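Putative oxidoreductase (Magnetospirillum magnetotacticum, PDB 3C1A) probably catalyses an NAD(P)-dependent oxidation or reduction, as expected of the Gfo/Idh/MocA family, although its substrate is not established. Local coordinates at residues R186-T191 against L213-V218; I145-A150 against F237-T242; S153-H158 against I222-T227. All coordinates share one frame; numbering follows the deposited sequence.

Contact 1: residues R186-T191 against L213-V218; sequences RDPDST and LAFSTV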
ATOM      1  N   ARG A 186       8.364   3.408  14.311  1.00 16.20           N
ATOM      2  CA  ARG A 186       7.683   3.146  15.561  1.00 17.37           C
ATOM      3  C   ARG A 186       6.233   3.479  15.397  1.00 14.36           C
ATOM      4  O   ARG A 186       5.830   4.064  14.393  1.00 14.20           O
ATOM      5  CB  ARG A 186       8.267   4.007  16.691  1.00 17.11           C
ATOM      6  CG  ARG A 186       8.395   5.471  16.332  1.00 19.66           C
ATOM      7  CD  ARG A 186       8.586   6.392  17.542  1.00 25.78           C
ATOM      8  NE  ARG A 186       7.334   6.495  18.269  1.00 32.79           N
ATOM      9  CZ  ARG A 186       7.023   7.403  19.181  1.00 35.86           C
ATOM     10  NH1 ARG A 186       7.874   8.363  19.553  1.00 33.16           N
ATOM     11  NH2 ARG A 186       5.822   7.341  19.726  1.00 34.30           N
ATOM     12  N   ASP A 187       5.448   3.168  16.413  1.00 15.17           N
ATOM     13  CA  ASP A 187       4.038   3.477  16.399  1.00 18.49           C
ATOM     14  C   ASP A 187       3.744   4.834  17.060  1.00 18.25           C
ATOM     15  O   ASP A 187       4.463   5.284  17.929  1.00 19.63           O
ATOM     16  CB  ASP A 187       3.259   2.383  17.130  1.00 18.15           C
ATOM     17  CG  ASP A 187       3.104   1.114  16.304  1.00 25.05           C
ATOM     18  OD1 ASP A 187       3.257   1.151  15.060  1.00 18.43           O
ATOM     19  OD2 ASP A 187       2.822   0.066  16.918  1.00 30.85           O
ATOM     20  N   PRO A 188       2.648   5.474  16.673  1.00 18.64           N
ATOM     21  CA  PRO A 188       2.333   6.757  17.300  1.00 15.76           C
ATOM     22  C   PRO A 188       1.913   6.675  18.774  1.00 19.00           C
ATOM     23  O   PRO A 188       1.326   5.683  19.205  1.00 16.85           O
ATOM     24  CB  PRO A 188       1.203   7.318  16.417  1.00 14.54           C
ATOM     25  CG  PRO A 188       0.611   6.105  15.732  1.00 18.89           C
ATOM     26  CD  PRO A 188       1.722   5.120  15.583  1.00 16.76           C
ATOM     27  N   ASP A 189       2.240   7.727  19.519  1.00 19.06           N
ATOM     28  CA  ASP A 189       1.774   7.929  20.900  1.00 21.84           C
ATOM     29  C   ASP A 189       0.309   8.239  20.898  1.00 24.19           C
ATOM     30  O   ASP A 189      -0.378   7.928  21.841  1.00 24.57           O
ATOM     31  CB  ASP A 189       2.453   9.150  21.543  1.00 23.69           C
ATOM     32  CG  ASP A 189       3.924   9.045  21.537  1.00 27.42           C
ATOM     33  OD1 ASP A 189       4.446   8.081  22.123  1.00 39.90           O
ATOM     34  OD2 ASP A 189       4.571   9.908  20.921  1.00 35.70           O
ATOM     35  N   SER A 190      -0.138   8.963  19.867  1.00 25.27           N
ATOM     36  CA  SER A 190      -1.561   9.225  19.675  1.00 24.17           C
ATOM     37  C   SER A 190      -1.953   9.340  18.210  1.00 21.96           C
ATOM     38  O   SER A 190      -1.139   9.700  17.338  1.00 18.60           O
ATOM     39  CB  SER A 190      -1.989  10.488  20.419  1.00 25.12           C
ATOM     40  OG  SER A 190      -1.288  11.586  19.913  1.00 27.01           O
ATOM     41  N   THR A 191      -3.232   9.037  17.976  1.00 22.54           N
ATOM     42  CA  THR A 191      -3.848   9.025  16.659  1.00 22.83           C
ATOM     43  C   THR A 191      -5.261   9.587  16.805  1.00 21.26           C
ATOM     44  O   THR A 191      -6.012   9.166  17.697  1.00 21.22           O
ATOM     45  CB  THR A 191      -3.998   7.598  16.146  1.00 23.74           C
ATOM     46  OG1 THR A 191      -2.785   6.887  16.361  1.00 29.69           O
ATOM     47  CG2 THR A 191      -4.311   7.599  14.682  1.00 31.62           C
ATOM     48  N   LEU A 213      -1.102  11.860  13.669  1.00 15.34           N
ATOM     49  CA  LEU A 213      -0.352  10.800  14.348  1.00 15.35           C
ATOM     50  C   LEU A 213       0.812  11.467  15.045  1.00 14.54           C
ATOM     51  O   LEU A 213       1.617  12.121  14.389  1.00 12.81           O
ATOM     52  CB  LEU A 213       0.201   9.794  13.324  1.00 15.58           C
ATOM     53  CG  LEU A 213      -0.752   8.774  12.661  1.00 23.53           C
ATOM     54  CD1 LEU A 213      -1.953   9.434  12.033  1.00 25.31           C
ATOM     55  CD2 LEU A 213      -0.013   7.911  11.626  1.00 18.83           C
ATOM     56  N   ALA A 214       0.879  11.346  16.375  1.00 13.25           N
ATOM     57  CA  ALA A 214       1.943  11.980  17.163  1.00 14.18           C
ATOM     58  C   ALA A 214       3.043  10.999  17.548  1.00 12.76           C
ATOM     59  O   ALA A 214       2.795   9.876  18.010  1.00 14.79           O
ATOM     60  CB  ALA A 214       1.352  12.672  18.427  1.00 15.54           C
ATOM     61  N   PHE A 215       4.275  11.436  17.342  1.00 15.39           N
ATOM     62  CA  PHE A 215       5.462  10.653  17.657  1.00 16.03           C
ATOM     63  C   PHE A 215       6.339  11.522  18.537  1.00 16.74           C
ATOM     64  O   PHE A 215       7.187  12.253  18.059  1.00 15.46           O
ATOM     65  CB  PHE A 215       6.216  10.315  16.401  1.00 15.09           C
ATOM     66  CG  PHE A 215       5.435   9.498  15.435  1.00 16.05           C
ATOM     67  CD1 PHE A 215       4.623  10.103  14.487  1.00 16.11           C
ATOM     68  CD2 PHE A 215       5.562   8.115  15.434  1.00 16.05           C
ATOM     69  CE1 PHE A 215       3.901   9.356  13.585  1.00 11.73           C
ATOM     70  CE2 PHE A 215       4.859   7.352  14.518  1.00 16.87           C
ATOM     71  CZ  PHE A 215       4.019   7.981  13.588  1.00  8.93           C
ATOM     72  N   SER A 216       6.097  11.408  19.828  1.00 17.87           N
ATOM     73  CA  SER A 216       6.602  12.320  20.842  1.00 22.30           C
ATOM     74  C   SER A 216       6.332  13.753  20.411  1.00 24.65           C
ATOM     75  O   SER A 216       5.154  14.161  20.381  1.00 27.34           O
ATOM     76  CB  SER A 216       8.056  12.011  21.151  1.00 23.54           C
ATOM     77  OG  SER A 216       8.130  10.717  21.724  1.00 33.48           O
ATOM     78  N   THR A 217       7.373  14.504  20.041  1.00 24.49           N
ATOM     79  CA  THR A 217       7.200  15.915  19.687  1.00 25.61           C
ATOM     80  C   THR A 217       6.969  16.176  18.180  1.00 23.82           C
ATOM     81  O   THR A 217       6.924  17.342  17.746  1.00 25.26           O
ATOM     82  CB  THR A 217       8.419  16.740  20.135  1.00 23.50           C
ATOM     83  OG1 THR A 217       9.580  16.313  19.404  1.00 28.69           O
ATOM     84  CG2 THR A 217       8.645  16.579  21.647  1.00 29.02           C
ATOM     85  N   VAL A 218       6.806  15.112  17.392  1.00 20.60           N
ATOM     86  CA  VAL A 218       6.739  15.243  15.939  1.00 18.74           C
ATOM     87  C   VAL A 218       5.350  14.768  15.536  1.00 19.34           C
ATOM     88  O   VAL A 218       4.942  13.675  15.945  1.00 17.09           O
ATOM     89  CB  VAL A 218       7.810  14.357  15.247  1.00 17.93           C
ATOM     90  CG1 VAL A 218       7.639  14.339  13.725  1.00 15.89           C
ATOM     91  CG2 VAL A 218       9.203  14.789  15.630  1.00 21.19           C
TER
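Arg186 CG stands between its own backbone N and carbonyl carbon (chi1 49°), and a bend at chi3 (-73°) sets NE against Phe215, whose CG lies anti to its carbonyl carbon. Arg186 NE comes within 3.7 Å of Phe215 CD2 as the two side chains run past one another in opposing senses, guanidinium and ring planes 77° apart. The guanidinium works through its edge: NH1 donates to Ser216 OG at 3.2 Å, while NE and NH2 together grip Asp187 O side-on. NH2 adds a weak bond, part of a salt bridge, to Asp189 OD1 at 2.9 Å. These partners fix the rotation of the planar group. Asp189 OD2 in turn accepts from Ser216 N, at a separation modelled doubtfully short. Over a face of the Phe215 ring lies Pro188 CB, 4.3 Å from the ring centroid in a CH-pi contact, and Val180 and Met184 of helix 168-184 touch this phenylalanine. Backbone bonds run from Asp189 N to Ala214 O (2.7 Å) and from Ala214 N to Ser190 O (2.8 Å). Asp189 and Ser190 both face Ala214, a classic beta bulge at the open end of the hairpin 190-201 and 204-215, beside the type II' turn from Phe215 to Val218.

Contact 2: residues I145-A150 against F237-T242; sequences IGPILA and FGEAGT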
ATOM      1  N   ILE A 145      18.491  16.422   5.620  1.00 18.82           N
ATOM      2  CA  ILE A 145      17.529  17.357   6.213  1.00 15.58           C
ATOM      3  C   ILE A 145      17.593  17.393   7.749  1.00 17.11           C
ATOM      4  O   ILE A 145      16.916  18.179   8.377  1.00 11.80           O
ATOM      5  CB  ILE A 145      16.092  17.119   5.683  1.00 16.83           C
ATOM      6  CG1 ILE A 145      15.533  15.752   6.090  1.00 13.51           C
ATOM      7  CG2 ILE A 145      16.082  17.272   4.141  1.00 17.26           C
ATOM      8  CD1 ILE A 145      13.983  15.725   6.251  1.00 16.51           C
ATOM      9  N   GLY A 146      18.384  16.521   8.357  1.00 17.24           N
ATOM     10  CA  GLY A 146      18.524  16.518   9.790  1.00 14.38           C
ATOM     11  C   GLY A 146      17.314  16.006  10.545  1.00 14.95           C
ATOM     12  O   GLY A 146      16.314  15.537   9.967  1.00 16.72           O
ATOM     13  N   PRO A 147      17.357  16.121  11.854  1.00 14.96           N
ATOM     14  CA  PRO A 147      16.236  15.604  12.619  1.00 14.22           C
ATOM     15  C   PRO A 147      14.846  16.082  12.111  1.00 11.10           C
ATOM     16  O   PRO A 147      14.637  17.277  11.815  1.00 11.25           O
ATOM     17  CB  PRO A 147      16.553  16.076  14.030  1.00 16.07           C
ATOM     18  CG  PRO A 147      18.054  16.147  14.048  1.00 18.01           C
ATOM     19  CD  PRO A 147      18.409  16.691  12.711  1.00 17.34           C
ATOM     20  N   ILE A 148      13.924  15.136  11.993  1.00 12.95           N
ATOM     21  CA  ILE A 148      12.546  15.403  11.508  1.00 13.34           C
ATOM     22  C   ILE A 148      11.764  16.208  12.521  1.00 13.41           C
ATOM     23  O   ILE A 148      11.736  15.873  13.717  1.00 16.98           O
ATOM     24  CB  ILE A 148      11.771  14.090  11.231  1.00 13.67           C
ATOM     25  CG1 ILE A 148      12.533  13.286  10.168  1.00 12.34           C
ATOM     26  CG2 ILE A 148      10.272  14.387  10.851  1.00 12.11           C
ATOM     27  CD1 ILE A 148      12.045  11.855   9.925  1.00 10.66           C
ATOM     28  N   LEU A 149      11.114  17.261  12.035  1.00 13.84           N
ATOM     29  CA  LEU A 149      10.240  18.124  12.869  1.00 13.35           C
ATOM     30  C   LEU A 149       8.756  17.891  12.622  1.00 14.59           C
ATOM     31  O   LEU A 149       7.932  18.047  13.516  1.00 13.82           O
ATOM     32  CB  LEU A 149      10.511  19.591  12.562  1.00 16.60           C
ATOM     33  CG  LEU A 149      11.953  20.073  12.679  1.00 20.89           C
ATOM     34  CD1 LEU A 149      12.145  21.436  11.997  1.00 21.07           C
ATOM     35  CD2 LEU A 149      12.283  20.100  14.132  1.00 24.16           C
ATOM     36  N   ALA A 150       8.434  17.567  11.379  1.00 12.69           N
ATOM     37  CA  ALA A 150       7.068  17.404  10.926  1.00 12.13           C
ATOM     38  C   ALA A 150       7.020  16.601   9.659  1.00 13.41           C
ATOM     39  O   ALA A 150       7.979  16.582   8.892  1.00 16.67           O
ATOM     40  CB  ALA A 150       6.405  18.750  10.688  1.00 12.28           C
ATOM     41  N   PHE A 237       9.716  17.428   6.850  1.00 11.67           N
ATOM     42  CA  PHE A 237      10.349  18.676   7.271  1.00 12.04           C
ATOM     43  C   PHE A 237      11.394  18.337   8.308  1.00 11.16           C
ATOM     44  O   PHE A 237      11.108  17.728   9.335  1.00 13.29           O
ATOM     45  CB  PHE A 237       9.330  19.674   7.862  1.00 14.13           C
ATOM     46  CG  PHE A 237       8.212  20.047   6.918  1.00 14.74           C
ATOM     47  CD1 PHE A 237       8.322  21.140   6.069  1.00 14.05           C
ATOM     48  CD2 PHE A 237       7.031  19.318   6.912  1.00 14.95           C
ATOM     49  CE1 PHE A 237       7.312  21.478   5.211  1.00  9.65           C
ATOM     50  CE2 PHE A 237       5.993  19.660   6.049  1.00 16.96           C
ATOM     51  CZ  PHE A 237       6.143  20.722   5.183  1.00 12.42           C
ATOM     52  N   GLY A 238      12.618  18.756   8.064  1.00 15.35           N
ATOM     53  CA  GLY A 238      13.662  18.583   9.073  1.00 13.53           C
ATOM     54  C   GLY A 238      14.291  19.887   9.468  1.00 14.39           C
ATOM     55  O   GLY A 238      13.958  20.955   8.937  1.00 14.80           O
ATOM     56  N   GLU A 239      15.264  19.807  10.367  1.00 15.47           N
ATOM     57  CA  GLU A 239      15.961  21.004  10.856  1.00 14.12           C
ATOM     58  C   GLU A 239      16.753  21.744   9.765  1.00 15.28           C
ATOM     59  O   GLU A 239      16.991  22.952   9.870  1.00 16.65           O
ATOM     60  CB  GLU A 239      16.951  20.636  11.943  1.00 13.94           C
ATOM     61  CG  GLU A 239      16.350  20.165  13.209  1.00 18.83           C
ATOM     62  CD  GLU A 239      17.389  19.895  14.257  1.00 24.86           C
ATOM     63  OE1 GLU A 239      18.584  19.767  13.895  1.00 18.74           O
ATOM     64  OE2 GLU A 239      16.993  19.787  15.443  1.00 22.72           O
ATOM     65  N   ALA A 240      17.202  21.013   8.757  1.00 14.66           N
ATOM     66  CA  ALA A 240      18.158  21.533   7.777  1.00 13.16           C
ATOM     67  C   ALA A 240      17.666  21.546   6.342  1.00 14.25           C
ATOM     68  O   ALA A 240      18.343  22.082   5.490  1.00 16.63           O
ATOM     69  CB  ALA A 240      19.470  20.741   7.876  1.00 14.12           C
ATOM     70  N   GLY A 241      16.478  21.004   6.093  1.00 14.71           N
ATOM     71  CA  GLY A 241      15.913  20.887   4.746  1.00 15.87           C
ATOM     72  C   GLY A 241      14.537  20.247   4.818  1.00 12.93           C
ATOM     73  O   GLY A 241      14.068  19.908   5.881  1.00 12.90           O
ATOM     74  N   THR A 242      13.869  20.177   3.681  1.00 13.78           N
ATOM     75  CA  THR A 242      12.523  19.605   3.569  1.00 12.17           C
ATOM     76  C   THR A 242      12.569  18.717   2.325  1.00 15.73           C
ATOM     77  O   THR A 242      13.051  19.157   1.283  1.00 13.43           O
ATOM     78  CB  THR A 242      11.470  20.718   3.386  1.00 11.41           C
ATOM     79  OG1 THR A 242      11.549  21.660   4.486  1.00 14.14           O
ATOM     80  CG2 THR A 242      10.054  20.124   3.299  1.00  9.68           C
TER
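Antiparallel backbone pairing of Ile148 and Ala150 with Gly238 and Phe237 makes this contact, inside the mixed sheet, where strand 148-158 begins and the neighbouring 229-238 finishes. Phe237 N donates to Ala150 O at 2.8 Å. Phe237 O takes Leu149 N at 2.7 Å and, weakly, Ala150 N at 3.4 Å, so that two residues face one: a classic beta bulge. Where one segment enters the sheet and the other leaves it, Glu239 N bonds to Pro147 O at 3.0 Å and Ala240 N to Ile145 O at 2.9 Å, the latter from well above the carbonyl plane. Ile145 CG2, anti to its carbonyl carbon, presses on Gly241 C at 3.4 Å, while CD1 lies against Gly238. Leu149 CD1 reaches Gly238 O, and the Leu149 side chain crosses that of Glu239 at about a right angle, while Glu239 OE1 sits 3.3 Å from Pro147 CD. Ala150 O meets the Phe237 ring at its edge. A side chain at Gly238 would run into Ile145 O, and one at Gly241 into Ile145 CG2. Cohesion here rests chiefly on carbonyl and amide groups, with glycines allowing the close approach, although the buried Gly241 N has no partner in the model.

Contact 3: residues S153-H158 against I222-T227; sequences SEAGNH and IRLCNT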
ATOM      1  N   SER A 153       1.173  14.845   4.453  0.50 13.83           N
ATOM      2  CA  SER A 153       0.806  14.302   3.140  0.50 12.16           C
ATOM      3  C   SER A 153      -0.603  14.712   2.753  0.50 12.08           C
ATOM      4  O   SER A 153      -1.422  15.078   3.607  0.50  9.79           O
ATOM      5  CB  SER A 153       0.931  12.779   3.117  0.50 10.28           C
ATOM      6  OG  SER A 153      -0.001  12.182   4.011  0.50  2.39           O
ATOM      7  N   GLU A 154      -0.844  14.656   1.449  1.00 13.64           N
ATOM      8  CA  GLU A 154      -2.135  14.945   0.846  1.00 13.32           C
ATOM      9  C   GLU A 154      -2.393  14.017  -0.349  1.00 11.64           C
ATOM     10  O   GLU A 154      -1.548  13.902  -1.305  1.00 15.55           O
ATOM     11  CB  GLU A 154      -2.149  16.393   0.352  1.00 11.65           C
ATOM     12  CG  GLU A 154      -3.501  16.874  -0.074  1.00 12.17           C
ATOM     13  CD  GLU A 154      -3.445  18.329  -0.476  1.00 24.09           C
ATOM     14  OE1 GLU A 154      -2.847  18.641  -1.515  1.00 21.54           O
ATOM     15  OE2 GLU A 154      -3.963  19.158   0.284  1.00 27.67           O
ATOM     16  N   ALA A 155      -3.573  13.395  -0.313  1.00 13.14           N
ATOM     17  CA  ALA A 155      -4.087  12.524  -1.383  1.00 12.90           C
ATOM     18  C   ALA A 155      -5.462  13.033  -1.773  1.00 13.72           C
ATOM     19  O   ALA A 155      -6.352  13.139  -0.941  1.00 11.83           O
ATOM     20  CB  ALA A 155      -4.204  11.087  -0.922  1.00 10.71           C
ATOM     21  N   GLY A 156      -5.648  13.343  -3.049  1.00 15.28           N
ATOM     22  CA  GLY A 156      -6.925  13.879  -3.465  1.00 16.52           C
ATOM     23  C   GLY A 156      -7.401  13.299  -4.766  1.00 13.91           C
ATOM     24  O   GLY A 156      -6.606  12.826  -5.559  1.00 16.82           O
ATOM     25  N   ASN A 157      -8.718  13.345  -4.975  1.00 15.13           N
ATOM     26  CA  ASN A 157      -9.317  13.021  -6.258  1.00 12.47           C
ATOM     27  C   ASN A 157     -10.790  13.376  -6.226  1.00 14.26           C
ATOM     28  O   ASN A 157     -11.351  13.646  -5.170  1.00 13.56           O
ATOM     29  CB  ASN A 157      -9.183  11.519  -6.554  1.00 16.16           C
ATOM     30  CG  ASN A 157      -9.057  11.209  -8.046  1.00 17.79           C
ATOM     31  OD1 ASN A 157      -9.399  12.013  -8.898  1.00 20.21           O
ATOM     32  ND2 ASN A 157      -8.550  10.037  -8.349  1.00 27.27           N
ATOM     33  N   HIS A 158     -11.444  13.316  -7.380  1.00 14.87           N
ATOM     34  CA  HIS A 158     -12.904  13.406  -7.403  1.00 17.77           C
ATOM     35  C   HIS A 158     -13.569  12.045  -7.290  1.00 17.96           C
ATOM     36  O   HIS A 158     -13.725  11.356  -8.290  1.00 21.87           O
ATOM     37  CB  HIS A 158     -13.335  14.141  -8.664  1.00 15.26           C
ATOM     38  CG  HIS A 158     -13.071  15.604  -8.588  1.00 16.45           C
ATOM     39  ND1 HIS A 158     -13.752  16.432  -7.718  1.00 14.67           N
ATOM     40  CD2 HIS A 158     -12.177  16.380  -9.235  1.00 14.29           C
ATOM     41  CE1 HIS A 158     -13.287  17.663  -7.843  1.00 19.71           C
ATOM     42  NE2 HIS A 158     -12.342  17.663  -8.773  1.00 16.55           N
ATOM     43  N   ILE A 222      -2.014  13.715   7.850  1.00 10.83           N
ATOM     44  CA  ILE A 222      -2.351  13.027   6.620  1.00  9.48           C
ATOM     45  C   ILE A 222      -3.707  13.491   6.144  1.00 11.44           C
ATOM     46  O   ILE A 222      -4.707  13.160   6.757  1.00 13.24           O
ATOM     47  CB  ILE A 222      -2.422  11.511   6.869  1.00  7.40           C
ATOM     48  CG1 ILE A 222      -1.040  10.961   7.258  1.00 10.96           C
ATOM     49  CG2 ILE A 222      -3.113  10.749   5.716  1.00  8.01           C
ATOM     50  CD1 ILE A 222      -1.103   9.470   7.789  1.00  9.42           C
ATOM     51  N   ARG A 223      -3.735  14.236   5.053  1.00 13.17           N
ATOM     52  CA  ARG A 223      -5.005  14.723   4.508  1.00 14.05           C
ATOM     53  C   ARG A 223      -5.514  13.836   3.350  1.00  9.29           C
ATOM     54  O   ARG A 223      -4.782  13.550   2.404  1.00 15.11           O
ATOM     55  CB  ARG A 223      -4.891  16.179   4.068  1.00 14.16           C
ATOM     56  CG  ARG A 223      -6.260  16.847   3.815  1.00 16.37           C
ATOM     57  CD  ARG A 223      -6.165  18.029   2.887  1.00 15.69           C
ATOM     58  NE  ARG A 223      -7.491  18.552   2.573  1.00 16.56           N
ATOM     59  CZ  ARG A 223      -7.757  19.351   1.539  1.00 16.67           C
ATOM     60  NH1 ARG A 223      -6.797  19.770   0.714  1.00 19.58           N
ATOM     61  NH2 ARG A 223      -9.006  19.766   1.346  1.00 17.22           N
ATOM     62  N   LEU A 224      -6.775  13.407   3.489  1.00 12.82           N
ATOM     63  CA  LEU A 224      -7.539  12.617   2.514  1.00 10.77           C
ATOM     64  C   LEU A 224      -8.843  13.371   2.193  1.00  8.80           C
ATOM     65  O   LEU A 224      -9.677  13.610   3.097  1.00 13.55           O
ATOM     66  CB  LEU A 224      -7.910  11.239   3.074  1.00 11.69           C
ATOM     67  CG  LEU A 224      -6.874  10.479   3.913  1.00 11.14           C
ATOM     68  CD1 LEU A 224      -7.471   9.249   4.652  1.00 11.56           C
ATOM     69  CD2 LEU A 224      -5.660  10.090   3.040  1.00  7.81           C
ATOM     70  N   CYS A 225      -8.995  13.722   0.929  1.00 11.82           N
ATOM     71  CA  CYS A 225     -10.150  14.444   0.404  1.00 11.27           C
ATOM     72  C   CYS A 225     -10.563  13.976  -1.004  1.00 12.14           C
ATOM     73  O   CYS A 225      -9.767  14.028  -1.951  1.00 12.73           O
ATOM     74  CB  CYS A 225      -9.852  15.910   0.405  1.00  9.35           C
ATOM     75  SG  CYS A 225     -11.221  16.864  -0.293  1.00 14.29           S
ATOM     76  N   ASN A 226     -11.795  13.468  -1.114  1.00 14.09           N
ATOM     77  CA  ASN A 226     -12.299  12.894  -2.370  1.00 13.58           C
ATOM     78  C   ASN A 226     -13.219  13.856  -3.150  1.00 16.78           C
ATOM     79  O   ASN A 226     -14.005  13.426  -4.019  1.00 15.17           O
ATOM     80  CB  ASN A 226     -12.964  11.527  -2.168  1.00 13.15           C
ATOM     81  CG  ASN A 226     -14.244  11.582  -1.314  1.00 12.67           C
ATOM     82  OD1 ASN A 226     -14.574  12.615  -0.751  1.00 13.26           O
ATOM     83  ND2 ASN A 226     -14.952  10.452  -1.220  1.00  9.22           N
ATOM     84  N   THR A 227     -13.066  15.161  -2.881  1.00 17.86           N
ATOM     85  CA  THR A 227     -13.835  16.185  -3.573  1.00 16.69           C
ATOM     86  C   THR A 227     -12.937  17.236  -4.236  1.00 16.99           C
ATOM     87  O   THR A 227     -13.372  18.351  -4.442  1.00 19.30           O
ATOM     88  CB  THR A 227     -14.848  16.833  -2.615  1.00 18.56           C
ATOM     89  OG1 THR A 227     -14.175  17.436  -1.499  1.00 21.10           O
ATOM     90  CG2 THR A 227     -15.818  15.807  -2.076  1.00 16.22           C
TER
HETATM   91  O   HOH W   1      -2.556  11.975   2.239  1.00 15.92           O
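Glu154 and Arg223 extend alongside each other in the same direction from neighbouring strands, each with CG anti to its backbone N (chi1 -170° for Glu154). Arg223 NH1 donates to Glu154 OE2 at 2.9 Å in a salt bridge whose two halves differ: OE2 lies in the guanidinium plane, whereas NH1 meets the carboxylate from above, 48° out of its plane, the flat groups being turned 59° apart. Each charge has a second mate, Glu154 OE1 with Arg233 and Arg223 NH2 with Asp208, so a relay of alternating charges spans four adjacent strands. An alanine in place of Arg223 would probably leave both Glu154 OE2 and Asp208 without their charged mate and the Glu154 carboxylate held less firmly against turning. The strands beneath are parallel partners within the mixed sheet of the Gfo/Idh/MocA C-terminal domain. Arg223 straddles Glu154 with its backbone, N bonding to Ser153 O at 2.9 Å and O accepting from Ala155 N at 3.0 Å; a water also donates to Arg223 O at 2.7 Å. Cys225 continues the pattern, its N bonded to Ala155 O and its O to Asn157 N. On the face opposite the salt bridge, Ala155 CB packs loosely on Leu224 CD2 at 4.3 Å, and Asp176 of helix 168-184 touches both residues. Where the parallel pairing ends, the His158 ring lies near segment 222-227, with CE1 3.5 Å from Thr227 O, while NE2 bonds to Asp229. Asn157 OD1 accepts from His158 N, and Asn157 ND2 bonds to a glycol molecule, probably from crystallisation.

How the contacts relate
All three contacts belong to one mixed sheet, and contacts 1 and 3 are nested along the chain inside the loop that contact 2 closes. Contacts 2 and 3 share strand 148-158, which has 229-238 on one side and 218-225 on the other; contact 2 takes its first residues and contact 3 its last, with centres about 24 Å apart. Contact 1, at the edge hairpin, is about 16 Å from contact 2 between centres and touches it through Val218 CG2, 3.4 Å from Ile148 O. Its centre is about 21 Å from that of contact 3, met where Leu213 CD2 packs on Ile222 CD1 at 4.3 Å. Glycols near the Asn157 and Ala155 side chains probably come from crystallisation, though such molecules can settle in pockets.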